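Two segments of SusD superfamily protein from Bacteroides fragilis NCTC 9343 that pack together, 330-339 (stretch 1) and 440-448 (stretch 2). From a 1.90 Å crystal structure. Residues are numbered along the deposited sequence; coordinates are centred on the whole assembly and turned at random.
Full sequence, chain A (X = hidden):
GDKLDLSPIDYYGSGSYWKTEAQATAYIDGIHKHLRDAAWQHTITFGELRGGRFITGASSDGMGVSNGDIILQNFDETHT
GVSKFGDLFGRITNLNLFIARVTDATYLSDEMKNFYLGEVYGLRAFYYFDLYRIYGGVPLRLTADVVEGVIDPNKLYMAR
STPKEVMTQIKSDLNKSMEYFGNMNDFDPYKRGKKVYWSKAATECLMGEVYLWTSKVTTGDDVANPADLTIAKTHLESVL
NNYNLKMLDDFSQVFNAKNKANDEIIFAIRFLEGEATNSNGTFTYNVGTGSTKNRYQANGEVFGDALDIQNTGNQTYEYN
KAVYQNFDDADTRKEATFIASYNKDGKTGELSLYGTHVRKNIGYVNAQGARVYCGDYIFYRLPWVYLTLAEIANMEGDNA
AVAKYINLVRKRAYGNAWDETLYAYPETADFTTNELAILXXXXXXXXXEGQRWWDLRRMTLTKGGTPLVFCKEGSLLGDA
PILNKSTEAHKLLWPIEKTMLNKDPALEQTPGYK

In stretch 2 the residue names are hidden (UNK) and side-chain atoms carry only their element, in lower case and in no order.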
# COMPACT_ATOMS: atom_id res chain seq x y z
N ALA A 330 -5.88 18.16 -16.63
CA ALA A 330 -4.67 18.95 -16.35
C ALA A 330 -3.84 18.32 -15.25
O ALA A 330 -2.77 18.80 -14.95
CB ALA A 330 -5.03 20.40 -15.95
N ASP A 331 -4.36 17.27 -14.63
CA ASP A 331 -3.66 16.51 -13.57
C ASP A 331 -2.77 15.48 -14.29
O ASP A 331 -3.26 14.54 -14.90
CB ASP A 331 -4.71 15.83 -12.69
CG ASP A 331 -4.17 15.10 -11.49
OD1 ASP A 331 -3.00 14.66 -11.51
OD2 ASP A 331 -4.95 14.94 -10.52
N THR A 332 -1.45 15.65 -14.18
CA THR A 332 -0.47 14.77 -14.85
C THR A 332 -0.56 13.33 -14.33
O THR A 332 -0.14 12.43 -15.03
CB THR A 332 0.98 15.26 -14.63
OG1 THR A 332 1.30 15.23 -13.22
CG2 THR A 332 1.14 16.73 -15.13
N ARG A 333 -1.13 13.10 -13.16
CA ARG A 333 -1.28 11.72 -12.66
C ARG A 333 -2.22 10.90 -13.54
O ARG A 333 -2.15 9.67 -13.56
CB ARG A 333 -1.78 11.69 -11.23
CG ARG A 333 -0.85 12.39 -10.23
CD ARG A 333 -1.44 12.43 -8.85
NE ARG A 333 -2.55 13.37 -8.79
CZ ARG A 333 -3.01 13.95 -7.69
NH1 ARG A 333 -2.50 13.65 -6.49
NH2 ARG A 333 -4.00 14.80 -7.77
N LYS A 334 -3.12 11.58 -14.25
CA LYS A 334 -4.15 10.89 -15.05
C LYS A 334 -3.51 9.97 -16.10
O LYS A 334 -3.69 8.73 -16.07
CB LYS A 334 -5.13 11.90 -15.66
CG LYS A 334 -6.32 11.26 -16.38
CD LYS A 334 -7.33 12.35 -16.83
CE LYS A 334 -8.61 11.78 -17.42
NZ LYS A 334 -9.74 12.76 -17.34
N GLU A 335 -2.76 10.57 -17.01
CA GLU A 335 -2.12 9.81 -18.09
C GLU A 335 -0.83 9.13 -17.62
O GLU A 335 -0.41 8.15 -18.21
CB GLU A 335 -1.89 10.69 -19.34
CG GLU A 335 -3.15 11.22 -19.86
CD GLU A 335 -4.10 10.11 -20.33
OE1 GLU A 335 -3.66 9.17 -21.08
OE2 GLU A 335 -5.29 10.23 -19.95
N ALA A 336 -0.22 9.58 -16.52
CA ALA A 336 0.90 8.83 -15.95
C ALA A 336 0.41 7.48 -15.39
O ALA A 336 1.12 6.48 -15.45
CB ALA A 336 1.59 9.62 -14.86
N THR A 337 -0.80 7.45 -14.85
CA THR A 337 -1.28 6.27 -14.20
C THR A 337 -1.96 5.34 -15.20
O THR A 337 -1.80 4.12 -15.11
CB THR A 337 -2.26 6.62 -13.00
OG1 THR A 337 -1.61 7.51 -12.06
CG2 THR A 337 -2.75 5.32 -12.32
N PHE A 338 -2.73 5.93 -16.12
CA PHE A 338 -3.60 5.21 -16.98
C PHE A 338 -3.42 5.55 -18.47
O PHE A 338 -3.03 6.65 -18.83
CB PHE A 338 -5.04 5.59 -16.67
CG PHE A 338 -5.57 5.09 -15.37
CD1 PHE A 338 -5.87 3.76 -15.18
CD2 PHE A 338 -5.90 5.99 -14.38
CE1 PHE A 338 -6.44 3.32 -13.99
CE2 PHE A 338 -6.45 5.52 -13.15
CZ PHE A 338 -6.74 4.22 -13.01
N ILE A 339 -3.75 4.57 -19.31
CA ILE A 339 -4.10 4.82 -20.71
C ILE A 339 -5.54 4.36 -20.87
O ILE A 339 -5.95 3.36 -20.29
CB ILE A 339 -3.17 4.11 -21.76
CG1 ILE A 339 -3.47 4.62 -23.19
CG2 ILE A 339 -3.25 2.55 -21.63
CD1 ILE A 339 -2.45 4.13 -24.32
N UNK A 440 -9.66 11.61 -1.02
CA UNK A 440 -9.75 11.69 -2.48
C UNK A 440 -8.41 12.08 -3.10
O UNK A 440 -8.14 11.70 -4.20
c UNK A 440 -12.25 12.10 -2.63
c UNK A 440 -10.87 12.63 -2.92
n UNK A 440 -13.35 12.93 -2.46
c UNK A 440 -12.71 10.84 -2.44
n UNK A 440 -14.05 10.91 -2.20
c UNK A 440 -14.41 12.18 -2.20
N UNK A 441 -7.56 12.78 -2.34
CA UNK A 441 -6.19 13.03 -2.79
C UNK A 441 -5.34 11.75 -2.73
O UNK A 441 -4.56 11.49 -3.62
o UNK A 441 -6.08 16.07 -4.03
c UNK A 441 -4.95 15.54 -4.02
c UNK A 441 -4.46 14.92 -2.75
o UNK A 441 -4.21 15.47 -5.01
c UNK A 441 -5.56 14.17 -1.98
N UNK A 442 -5.46 10.98 -1.65
CA UNK A 442 -4.84 9.65 -1.60
C UNK A 442 -5.35 8.73 -2.72
O UNK A 442 -4.58 7.98 -3.29
c UNK A 442 -3.21 7.55 1.94
c UNK A 442 -4.15 8.75 2.16
n UNK A 442 -3.04 6.75 3.22
c UNK A 442 -4.22 9.61 0.86
c UNK A 442 -5.08 9.00 -0.23
N UNK A 443 -6.64 8.83 -3.04
CA UNK A 443 -7.24 8.00 -4.09
C UNK A 443 -6.60 8.26 -5.44
O UNK A 443 -6.46 7.36 -6.24
o UNK A 443 -10.79 8.09 -3.06
c UNK A 443 -9.60 7.68 -3.16
c UNK A 443 -8.75 8.31 -4.23
o UNK A 443 -9.08 6.82 -2.39
N UNK A 444 -6.27 9.52 -5.70
CA UNK A 444 -5.58 9.91 -6.91
C UNK A 444 -4.07 9.66 -6.90
O UNK A 444 -3.49 9.28 -7.94
c UNK A 444 -7.31 13.23 -7.75
c UNK A 444 -7.20 11.71 -7.65
c UNK A 444 -8.74 13.63 -7.95
n UNK A 444 -8.85 15.06 -8.23
c UNK A 444 -5.82 11.37 -7.20
N UNK A 445 -3.44 9.92 -5.74
CA UNK A 445 -1.98 9.90 -5.62
C UNK A 445 -1.44 8.46 -5.60
O UNK A 445 -0.35 8.19 -6.14
o UNK A 445 -0.07 12.50 -5.88
o UNK A 445 1.83 11.63 -5.34
c UNK A 445 -1.54 10.65 -4.36
c UNK A 445 0.62 11.73 -5.20
c UNK A 445 -0.05 10.85 -4.13
N UNK A 446 -2.19 7.57 -4.99
CA UNK A 446 -1.70 6.24 -4.62
C UNK A 446 -2.42 5.04 -5.27
O UNK A 446 -2.51 3.95 -4.71
c UNK A 446 -0.65 8.91 -0.89
c UNK A 446 0.47 7.00 -2.53
c UNK A 446 -1.77 6.10 -3.11
c UNK A 446 0.71 8.85 -1.06
c UNK A 446 -1.47 8.02 -1.56
c UNK A 446 1.27 7.91 -1.87
c UNK A 446 -0.91 7.05 -2.39
N UNK A 447 -2.89 5.24 -6.48
CA UNK A 447 -3.38 4.14 -7.31
C UNK A 447 -2.29 3.07 -7.42
O UNK A 447 -1.16 3.37 -7.79
c UNK A 447 -4.08 3.44 -9.67
c UNK A 447 -5.16 5.44 -8.55
c UNK A 447 -3.84 4.64 -8.70
c UNK A 447 -5.67 6.08 -9.80
N UNK A 448 -2.64 1.85 -7.02
CA UNK A 448 -1.79 0.70 -7.13
C UNK A 448 -0.65 0.73 -6.09
O UNK A 448 0.35 0.08 -6.28
c UNK A 448 -1.22 0.55 -8.54
o UNK A 448 0.85 -0.47 -10.48
c UNK A 448 -0.24 -0.98 -10.26
c UNK A 448 -0.88 -0.87 -8.90
n UNK A 448 -0.92 -1.70 -11.18
O HOH W 1 -7.34 15.82 -10.77
O HOH W 2 -1.78 7.41 -9.24

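Position 440 carries one carbon followed by a five-membered ring of three carbons and two nitrogens, an imidazole. Its side chain is out of reach of stretch 1 and is exposed. The ring identifies His-440.

Position 441 has three side-chain carbons, the third bearing two oxygens. One oxygen lies 2.8 Å from Arg-333 NH2 and 2.9 Å from Arg-333 NH1, near the plane of the guanidinium. A carboxylate on a two-carbon arm makes this Glu-441, and the oxygen that accepts both hydrogen bonds is OE2; OE1 is bonded elsewhere in the structure. The CA-to-CB bond points sideways, and chi1 t with chi2 p brings the carboxylate nearer to the arginine.

Position 442 shows four carbons in a row ending in nitrogen, with CA-to-CB directed away from stretch 1. The unbranched chain is Lys-442, which makes no contact here.

Position 443 has two carbons, the second carrying two oxygens. This shorter carboxylate is Asp-443, out of reach of stretch 1.

Position 444 again has four carbons in a row and a terminal nitrogen, but its CA-to-CB bond points toward stretch 1. Its CB lies over one face of the Arg-333 guanidinium, and the third carbon of the chain comes within 3.7 Å of Arg-333 NH2. The residue is Lys-444. Its NZ stands 4.5 Å from Asp-331 OD2, beyond a salt bridge, but water 1 spans the gap: it donates to Asp-331 OD2 at 2.6 Å and accepts from Lys-444 NZ at 3.1 Å.

Position 445 repeats the pattern of three carbons with two oxygens on the third. One oxygen is 2.8 Å from Arg-333 NH1, at the guanidinium edge, with an N-H...acceptor angle of 151°. This is Glu-445, bonding through OE1.

Position 446 has one carbon and a six-carbon ring without heteroatoms, hence Phe-446. Its side chain is out of reach of stretch 1, and it is the first residue after the helix to leave helical phi/psi.

Position 447 has four carbons forked at the first, one arm two carbons long. The short arm ends 3.5 Å from Thr-337 CG2 and the long arm 3.5 Å from Phe-338 CE2. The beta branch gives Ile-447, with CG2 and CD1 making these respective contacts.

Position 448 has three carbons, the third carrying one oxygen and one nitrogen. This amide is Gln-448, whose CA-to-CB bond points toward stretch 1 but whose side chain makes no contact.

The contact centers on Arg-333. Asp-331 OD1 accepts from Arg-333 N at 2.9 Å, capping the helix, while Asp-331 OD2 accepts from Arg-333 NH2 at 2.9 Å. Thus Asp-331 helps hold the guanidinium from within stretch 1, while Glu-441 and Glu-445, one helical turn apart, bind it from stretch 2. Farther along, Ile-447 supplies the apolar contact, and water 2 donates to both Thr-337 OG1 and Lys-444 O at 2.8 Å, bridging the two stretches.

Stretch 2 (440-448) HEKDKEFIQ
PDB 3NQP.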